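PDB 5HJQ: GTPase-activating protein skywalker, which acts as a GTPase-activating protein for Rab35 in synaptic vesicle protein recycling and binds phosphoinositides through the TBC domain captured here. Local coordinates for residues Asn99-Asn104 against Tyr294-Ile299; Val288-Cys293 against Lys300-Val305. One frame throughout, in Å; residues are numbered along the deposited sequence.

Contact 1 (Asn99-Asn104 against Tyr294-Ile299); sequences NILREN and YFHEGI. With I3P (D-myo-inositol-1,4,5-triphosphate), chain B.
Arg102 and Glu297 meet in a two-pronged salt bridge at the phosphoinositide pocket of this all-helical TBC domain, where helix 94-103 lies against the C-terminal end of helix 284-297. The guanidinium grips side-on: Arg102 NE gives its hydrogen to Glu297 OE2 at 3.1 Å, and Arg102 NH2 reaches Glu297 OE1 at 2.9 Å. Both acceptors lie close to the guanidinium plane, but the carboxylate is turned 28° against it, and NE meets OE2 on the syn side from outside the carboxylate plane. An all-extended chain from CG to NE carries the Arg102 head to this spot. Arg102 NH2 also donates almost straight to O53 of the inositol trisphosphate (3.1 Å, 171°), so Glu297, itself lining the pocket, helps fix the rotation of a group that holds the 5-phosphate and probably also tempers the positive charge there.

The tighter half is buried and rests on a carbon-to-carbon contact. Leu101 CD1 pushes against His296 CB at 3.5 Å and approaches the CB-CG end of the imidazole obliquely, while Leu116 and Leu120 of helix 113-122 pack on the same leucine. With CG anti to the backbone N (chi1 -174°), the His296 ring is placed beside helix 94-103; its ND1 pairs with Gln123 and its NE2 with the carbonyl of Lys94. On the partly exposed ligand side, Glu297 OE1 stays 3.7 Å from O51 of the same phosphate.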
loop_
_atom_site.group_PDB
_atom_site.type_symbol
_atom_site.label_atom_id
_atom_site.label_comp_id
_atom_site.label_asym_id
_atom_site.label_seq_id
_atom_site.Cartn_x
_atom_site.Cartn_y
_atom_site.Cartn_z
ATOM N N ASN A 99 4.557 6.276 -16.687
ATOM C CA ASN A 99 3.323 6.689 -17.345
ATOM C C ASN A 99 2.536 5.517 -17.912
ATOM O O ASN A 99 1.309 5.539 -17.921
ATOM C CB ASN A 99 3.627 7.704 -18.448
ATOM C CG ASN A 99 3.817 9.111 -17.906
ATOM O OD1 ASN A 99 2.845 9.816 -17.633
ATOM N ND2 ASN A 99 5.069 9.524 -17.744
ATOM N N ILE A 100 3.239 4.491 -18.379
ATOM C CA ILE A 100 2.577 3.284 -18.862
ATOM C C ILE A 100 1.836 2.610 -17.716
ATOM O O ILE A 100 0.681 2.205 -17.858
ATOM C CB ILE A 100 3.579 2.293 -19.485
ATOM C CG1 ILE A 100 4.078 2.823 -20.830
ATOM C CG2 ILE A 100 2.945 0.920 -19.662
ATOM C CD1 ILE A 100 5.355 2.185 -21.292
ATOM N N LEU A 101 2.507 2.509 -16.574
ATOM C CA LEU A 101 1.917 1.910 -15.385
ATOM C C LEU A 101 0.679 2.676 -14.924
ATOM O O LEU A 101 -0.288 2.078 -14.450
ATOM C CB LEU A 101 2.945 1.850 -14.258
ATOM C CG LEU A 101 4.107 0.880 -14.477
ATOM C CD1 LEU A 101 5.247 1.207 -13.535
ATOM C CD2 LEU A 101 3.658 -0.570 -14.298
ATOM N N ARG A 102 0.713 3.997 -15.076
ATOM C CA ARG A 102 -0.410 4.840 -14.677
ATOM C C ARG A 102 -1.629 4.661 -15.581
ATOM O O ARG A 102 -2.766 4.695 -15.110
ATOM C CB ARG A 102 0.002 6.318 -14.660
ATOM C CG ARG A 102 0.992 6.690 -13.564
ATOM C CD ARG A 102 1.316 8.179 -13.591
ATOM N NE ARG A 102 2.308 8.551 -12.585
ATOM C CZ ARG A 102 2.714 9.798 -12.364
ATOM N NH1 ARG A 102 2.212 10.795 -13.079
ATOM N NH2 ARG A 102 3.616 10.050 -11.426
ATOM N N GLU A 103 -1.393 4.458 -16.876
ATOM C CA GLU A 103 -2.488 4.469 -17.847
ATOM C C GLU A 103 -2.944 3.087 -18.316
ATOM O O GLU A 103 -4.105 2.918 -18.704
ATOM C CB GLU A 103 -2.100 5.312 -19.059
ATOM C CG GLU A 103 -1.417 6.617 -18.703
ATOM C CD GLU A 103 -2.037 7.813 -19.404
ATOM O OE1 GLU A 103 -3.226 7.722 -19.781
ATOM O OE2 GLU A 103 -1.350 8.849 -19.559
ATOM N N ASN A 104 -2.049 2.105 -18.274
ATOM C CA ASN A 104 -2.417 0.751 -18.668
ATOM C C ASN A 104 -3.126 0.006 -17.541
ATOM O O ASN A 104 -2.511 -0.366 -16.539
ATOM C CB ASN A 104 -1.190 -0.039 -19.125
ATOM C CG ASN A 104 -0.752 0.324 -20.532
ATOM O OD1 ASN A 104 -0.953 -0.442 -21.482
ATOM N ND2 ASN A 104 -0.149 1.496 -20.676
ATOM N N TYR A 294 2.845 2.003 -7.351
ATOM C CA TYR A 294 3.544 2.064 -6.070
ATOM C C TYR A 294 4.892 1.348 -6.099
ATOM O O TYR A 294 5.885 1.868 -5.585
ATOM C CB TYR A 294 2.656 1.471 -4.972
ATOM C CG TYR A 294 3.354 1.171 -3.660
ATOM C CD1 TYR A 294 3.647 2.187 -2.757
ATOM C CD2 TYR A 294 3.698 -0.133 -3.316
ATOM C CE1 TYR A 294 4.274 1.918 -1.560
ATOM C CE2 TYR A 294 4.329 -0.411 -2.115
ATOM C CZ TYR A 294 4.607 0.626 -1.238
ATOM O OH TYR A 294 5.232 0.381 -0.036
ATOM N N PHE A 295 4.926 0.166 -6.711
ATOM C CA PHE A 295 6.155 -0.626 -6.789
ATOM C C PHE A 295 7.205 0.033 -7.683
ATOM O O PHE A 295 8.348 -0.422 -7.749
ATOM C CB PHE A 295 5.863 -2.041 -7.305
ATOM C CG PHE A 295 5.108 -2.899 -6.331
ATOM C CD1 PHE A 295 5.331 -2.782 -4.971
ATOM C CD2 PHE A 295 4.170 -3.818 -6.775
ATOM C CE1 PHE A 295 4.640 -3.567 -4.069
ATOM C CE2 PHE A 295 3.472 -4.606 -5.875
ATOM C CZ PHE A 295 3.706 -4.475 -4.520
ATOM N N HIS A 296 6.810 1.100 -8.370
ATOM C CA HIS A 296 7.713 1.818 -9.263
ATOM C C HIS A 296 8.092 3.183 -8.694
ATOM O O HIS A 296 9.260 3.572 -8.713
ATOM C CB HIS A 296 7.069 1.984 -10.640
ATOM C CG HIS A 296 7.978 2.584 -11.670
ATOM N ND1 HIS A 296 9.208 2.048 -11.978
ATOM C CD2 HIS A 296 7.827 3.668 -12.465
ATOM C CE1 HIS A 296 9.784 2.784 -12.915
ATOM N NE2 HIS A 296 8.965 3.773 -13.228
ATOM N N GLU A 297 7.096 3.903 -8.184
ATOM C CA GLU A 297 7.295 5.268 -7.708
ATOM C C GLU A 297 7.594 5.330 -6.216
ATOM O O GLU A 297 8.463 6.086 -5.783
ATOM C CB GLU A 297 6.063 6.120 -8.018
ATOM C CG GLU A 297 5.617 6.062 -9.468
ATOM C CD GLU A 297 4.526 7.067 -9.776
ATOM O OE1 GLU A 297 4.685 8.251 -9.400
ATOM O OE2 GLU A 297 3.512 6.674 -10.394
ATOM N N GLY A 298 6.868 4.545 -5.431
ATOM C CA GLY A 298 7.064 4.540 -3.994
ATOM C C GLY A 298 5.843 5.014 -3.232
ATOM O O GLY A 298 4.735 5.013 -3.763
ATOM N N ILE A 299 6.058 5.447 -1.992
ATOM C CA ILE A 299 4.969 5.732 -1.059
ATOM C C ILE A 299 4.176 6.994 -1.417
ATOM O O ILE A 299 3.078 7.213 -0.905
ATOM C CB ILE A 299 5.511 5.872 0.385
ATOM C CG1 ILE A 299 4.380 5.767 1.417
ATOM C CG2 ILE A 299 6.291 7.170 0.544
ATOM C CD1 ILE A 299 4.833 5.968 2.846
HETATM C C1 I3P B . 5.663 17.232 -9.738
HETATM C C2 I3P B . 6.962 17.850 -10.227
HETATM C C3 I3P B . 8.195 17.152 -9.652
HETATM C C4 I3P B . 8.071 15.665 -9.319
HETATM C C5 I3P B . 6.714 14.981 -9.453
HETATM C C6 I3P B . 5.635 15.801 -10.174
HETATM O O1 I3P B . 4.503 17.884 -10.288
HETATM O O2 I3P B . 7.007 17.754 -11.620
HETATM O O3 I3P B . 9.269 17.305 -10.577
HETATM O O4 I3P B . 8.514 15.498 -7.958
HETATM O O5 I3P B . 6.895 13.769 -10.144
HETATM O O6 I3P B . 4.348 15.265 -9.886
HETATM P P1 I3P B . 4.505 19.450 -10.649
HETATM O O11 I3P B . 5.334 19.687 -11.861
HETATM O O12 I3P B . 3.085 19.880 -10.944
HETATM O O13 I3P B . 5.039 20.278 -9.464
HETATM P P4 I3P B . 9.889 14.708 -7.705
HETATM O O41 I3P B . 10.536 14.392 -9.033
HETATM O O42 I3P B . 9.587 13.408 -6.957
HETATM O O43 I3P B . 10.840 15.584 -6.855
HETATM P P5 I3P B . 5.881 12.586 -9.913
HETATM O O51 I3P B . 6.457 11.328 -10.450
HETATM O O52 I3P B . 5.627 12.418 -8.436
HETATM O O53 I3P B . 4.578 12.869 -10.615
#

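Contact 2 (Val288-Cys293 against Lys300-Val305); sequences VRIMDC and KVLYRV. With I3P (D-myo-inositol-1,4,5-triphosphate), chain B.
Ile290 reaches across to three residues of the neighbouring helix, and its two branches divide the work. Ile290 CG2 sits 3.7 Å from Leu302 CD2 and also touches Val301 CG1, whereas its CD1 meets Val305 CG1 tip to tip at 3.8 Å. The split follows from the torsions: CG1 stands anti to the carbonyl carbon (chi1 -67°), and an extended chi2 drives CD1 onward to Val305, with CG2 turned to the earlier residues. Toward the inter-helix turn, Val301 fits between two residues, its CG1 beside Ile290 and its CG2 4.1 Å from Cys293 CB. Met291 adds a looser touch of CE on Leu302.

These side chains join consecutive helices, 284-297 and 300-317, whose short segments run at 139° with axes 9.8 Å apart, an antiparallel-leaning helical hairpin. Further out, Leu351 of helix 347-356 packs on Ile290, and Trp117 on Met291. Arg289 NH1 bonds Asp292 OD2 through the anti lone pair (2.8 Å); Arg113 is a second partner for that carboxylate.

Beyond the apolar seam, helix 300-317 presents Lys300 and Arg304 to the inositol trisphosphate. Arg304 NH2 donates to O52 of the 5-phosphate at 3.3 Å, while its NH1 is tied to the carbonyls of Ala354 and Ile357, which probably help to steady the guanidinium. Lys300 NZ approaches the same oxygen, though its position is less certain. No hydrogen bond links the two segments, so across them the contact rests on apolar packing, and the basic groups of Lys300 and Arg304 lie to one side of the seam, directed at the phosphate.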
loop_
_atom_site.group_PDB
_atom_site.type_symbol
_atom_site.label_atom_id
_atom_site.label_comp_id
_atom_site.label_asym_id
_atom_site.label_seq_id
_atom_site.Cartn_x
_atom_site.Cartn_y
_atom_site.Cartn_z
ATOM N N VAL A 288 -4.749 -3.232 -6.544
ATOM C CA VAL A 288 -3.838 -3.822 -7.518
ATOM C C VAL A 288 -3.254 -2.770 -8.459
ATOM O O VAL A 288 -2.038 -2.696 -8.636
ATOM C CB VAL A 288 -4.543 -4.914 -8.343
ATOM C CG1 VAL A 288 -3.657 -5.370 -9.483
ATOM C CG2 VAL A 288 -4.917 -6.086 -7.450
ATOM N N ARG A 289 -4.122 -1.958 -9.052
ATOM C CA ARG A 289 -3.674 -0.873 -9.916
ATOM C C ARG A 289 -2.777 0.100 -9.151
ATOM O O ARG A 289 -1.798 0.611 -9.696
ATOM C CB ARG A 289 -4.869 -0.129 -10.511
ATOM C CG ARG A 289 -5.676 -0.943 -11.504
ATOM C CD ARG A 289 -4.891 -1.192 -12.782
ATOM N NE ARG A 289 -4.593 0.040 -13.507
ATOM C CZ ARG A 289 -3.379 0.571 -13.607
ATOM N NH1 ARG A 289 -2.344 -0.024 -13.033
ATOM N NH2 ARG A 289 -3.194 1.694 -14.289
ATOM N N ILE A 290 -3.111 0.346 -7.886
ATOM C CA ILE A 290 -2.295 1.204 -7.033
ATOM C C ILE A 290 -0.915 0.591 -6.808
ATOM O O ILE A 290 0.101 1.282 -6.883
ATOM C CB ILE A 290 -2.972 1.459 -5.668
ATOM C CG1 ILE A 290 -4.233 2.304 -5.843
ATOM C CG2 ILE A 290 -2.018 2.159 -4.714
ATOM C CD1 ILE A 290 -4.972 2.570 -4.550
ATOM N N MET A 291 -0.882 -0.709 -6.538
ATOM C CA MET A 291 0.384 -1.414 -6.353
ATOM C C MET A 291 1.273 -1.346 -7.592
ATOM O O MET A 291 2.496 -1.253 -7.470
ATOM C CB MET A 291 0.132 -2.873 -5.974
ATOM C CG MET A 291 -0.352 -3.063 -4.536
ATOM S SD MET A 291 0.714 -2.284 -3.301
ATOM C CE MET A 291 -0.338 -0.945 -2.755
ATOM N N ASP A 292 0.655 -1.388 -8.772
ATOM C CA ASP A 292 1.380 -1.268 -10.038
ATOM C C ASP A 292 2.288 -0.045 -10.067
ATOM O O ASP A 292 3.469 -0.141 -10.404
ATOM C CB ASP A 292 0.409 -1.199 -11.222
ATOM C CG ASP A 292 -0.250 -2.532 -11.521
ATOM O OD1 ASP A 292 0.315 -3.580 -11.139
ATOM O OD2 ASP A 292 -1.334 -2.529 -12.145
ATOM N N CYS A 293 1.728 1.108 -9.716
ATOM C CA CYS A 293 2.483 2.354 -9.718
ATOM C C CYS A 293 3.366 2.473 -8.481
ATOM O O CYS A 293 4.494 2.965 -8.556
ATOM C CB CYS A 293 1.530 3.546 -9.806
ATOM S SG CYS A 293 0.465 3.522 -11.274
ATOM N N LYS A 300 4.732 7.825 -2.291
ATOM C CA LYS A 300 4.060 9.059 -2.684
ATOM C C LYS A 300 2.741 8.772 -3.389
ATOM O O LYS A 300 1.771 9.521 -3.238
ATOM C CB LYS A 300 4.959 9.905 -3.580
ATOM C CG LYS A 300 4.378 11.274 -3.892
ATOM C CD LYS A 300 5.401 12.173 -4.553
ATOM C CE LYS A 300 4.737 13.127 -5.525
ATOM N NZ LYS A 300 5.720 14.020 -6.200
ATOM N N VAL A 301 2.715 7.679 -4.150
ATOM C CA VAL A 301 1.500 7.209 -4.799
ATOM C C VAL A 301 0.405 7.015 -3.761
ATOM O O VAL A 301 -0.750 7.371 -3.988
ATOM C CB VAL A 301 1.741 5.881 -5.569
ATOM C CG1 VAL A 301 0.420 5.232 -5.965
ATOM C CG2 VAL A 301 2.608 6.125 -6.795
ATOM N N LEU A 302 0.781 6.455 -2.617
ATOM C CA LEU A 302 -0.157 6.240 -1.524
ATOM C C LEU A 302 -0.620 7.567 -0.928
ATOM O O LEU A 302 -1.777 7.697 -0.534
ATOM C CB LEU A 302 0.472 5.365 -0.440
ATOM C CG LEU A 302 0.894 3.968 -0.907
ATOM C CD1 LEU A 302 1.294 3.088 0.273
ATOM C CD2 LEU A 302 -0.211 3.305 -1.720
ATOM N N TYR A 303 0.289 8.541 -0.856
ATOM C CA TYR A 303 -0.060 9.884 -0.389
ATOM C C TYR A 303 -1.159 10.461 -1.268
ATOM O O TYR A 303 -2.159 10.975 -0.770
ATOM C CB TYR A 303 1.147 10.832 -0.410
ATOM C CG TYR A 303 2.256 10.539 0.581
ATOM C CD1 TYR A 303 2.170 9.480 1.473
ATOM C CD2 TYR A 303 3.392 11.341 0.626
ATOM C CE1 TYR A 303 3.189 9.222 2.377
ATOM C CE2 TYR A 303 4.413 11.094 1.526
ATOM C CZ TYR A 303 4.308 10.035 2.399
ATOM O OH TYR A 303 5.326 9.798 3.294
ATOM N N ARG A 304 -0.957 10.364 -2.579
ATOM C CA ARG A 304 -1.894 10.896 -3.561
ATOM C C ARG A 304 -3.292 10.310 -3.401
ATOM O O ARG A 304 -4.278 11.042 -3.370
ATOM C CB ARG A 304 -1.392 10.628 -4.981
ATOM C CG ARG A 304 -0.059 11.262 -5.333
ATOM C CD ARG A 304 0.402 10.806 -6.720
ATOM N NE ARG A 304 1.532 11.585 -7.213
ATOM C CZ ARG A 304 1.418 12.783 -7.775
ATOM N NH1 ARG A 304 0.223 13.340 -7.916
ATOM N NH2 ARG A 304 2.500 13.424 -8.193
ATOM N N VAL A 305 -3.367 8.987 -3.306
ATOM C CA VAL A 305 -4.643 8.283 -3.213
ATOM C C VAL A 305 -5.377 8.664 -1.928
ATOM O O VAL A 305 -6.608 8.719 -1.890
ATOM C CB VAL A 305 -4.434 6.752 -3.279
ATOM C CG1 VAL A 305 -5.758 6.017 -3.162
ATOM C CG2 VAL A 305 -3.734 6.375 -4.575
HETATM C C1 I3P B . 5.663 17.232 -9.738
HETATM C C2 I3P B . 6.962 17.850 -10.227
HETATM C C3 I3P B . 8.195 17.152 -9.652
HETATM C C4 I3P B . 8.071 15.665 -9.319
HETATM C C5 I3P B . 6.714 14.981 -9.453
HETATM C C6 I3P B . 5.635 15.801 -10.174
HETATM O O1 I3P B . 4.503 17.884 -10.288
HETATM O O2 I3P B . 7.007 17.754 -11.620
HETATM O O3 I3P B . 9.269 17.305 -10.577
HETATM O O4 I3P B . 8.514 15.498 -7.958
HETATM O O5 I3P B . 6.895 13.769 -10.144
HETATM O O6 I3P B . 4.348 15.265 -9.886
HETATM P P1 I3P B . 4.505 19.450 -10.649
HETATM O O11 I3P B . 5.334 19.687 -11.861
HETATM O O12 I3P B . 3.085 19.880 -10.944
HETATM O O13 I3P B . 5.039 20.278 -9.464
HETATM P P4 I3P B . 9.889 14.708 -7.705
HETATM O O41 I3P B . 10.536 14.392 -9.033
HETATM O O42 I3P B . 9.587 13.408 -6.957
HETATM O O43 I3P B . 10.840 15.584 -6.855
HETATM P P5 I3P B . 5.881 12.586 -9.913
HETATM O O51 I3P B . 6.457 11.328 -10.450
HETATM O O52 I3P B . 5.627 12.418 -8.436
HETATM O O53 I3P B . 4.578 12.869 -10.615
#

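How the contacts relate
Contacts 1 and 2 lie about 7 Å apart, centre to centre, and share helix 284-297: contact 2 uses its middle, contact 1 its C-terminal end. Along the chain the segments alternate, 99-104, 288-293, 294-299, then 300-305, so a distant N-terminal helix is brought against a local hairpin. The two contacts also meet directly, since Arg289 NH2 of contact 2 probably donates to Leu101 O of contact 1 at 2.9 Å. From their separate helices, Arg102 and Arg304 converge on the 5-phosphate; Lys98 and Arg358 also bond the ligand. The phosphoinositide pocket is thus assembled from helix 94-103, the consecutive helices 284-297 and 300-317, and residues 358-362, so its geometry probably depends on how they pack.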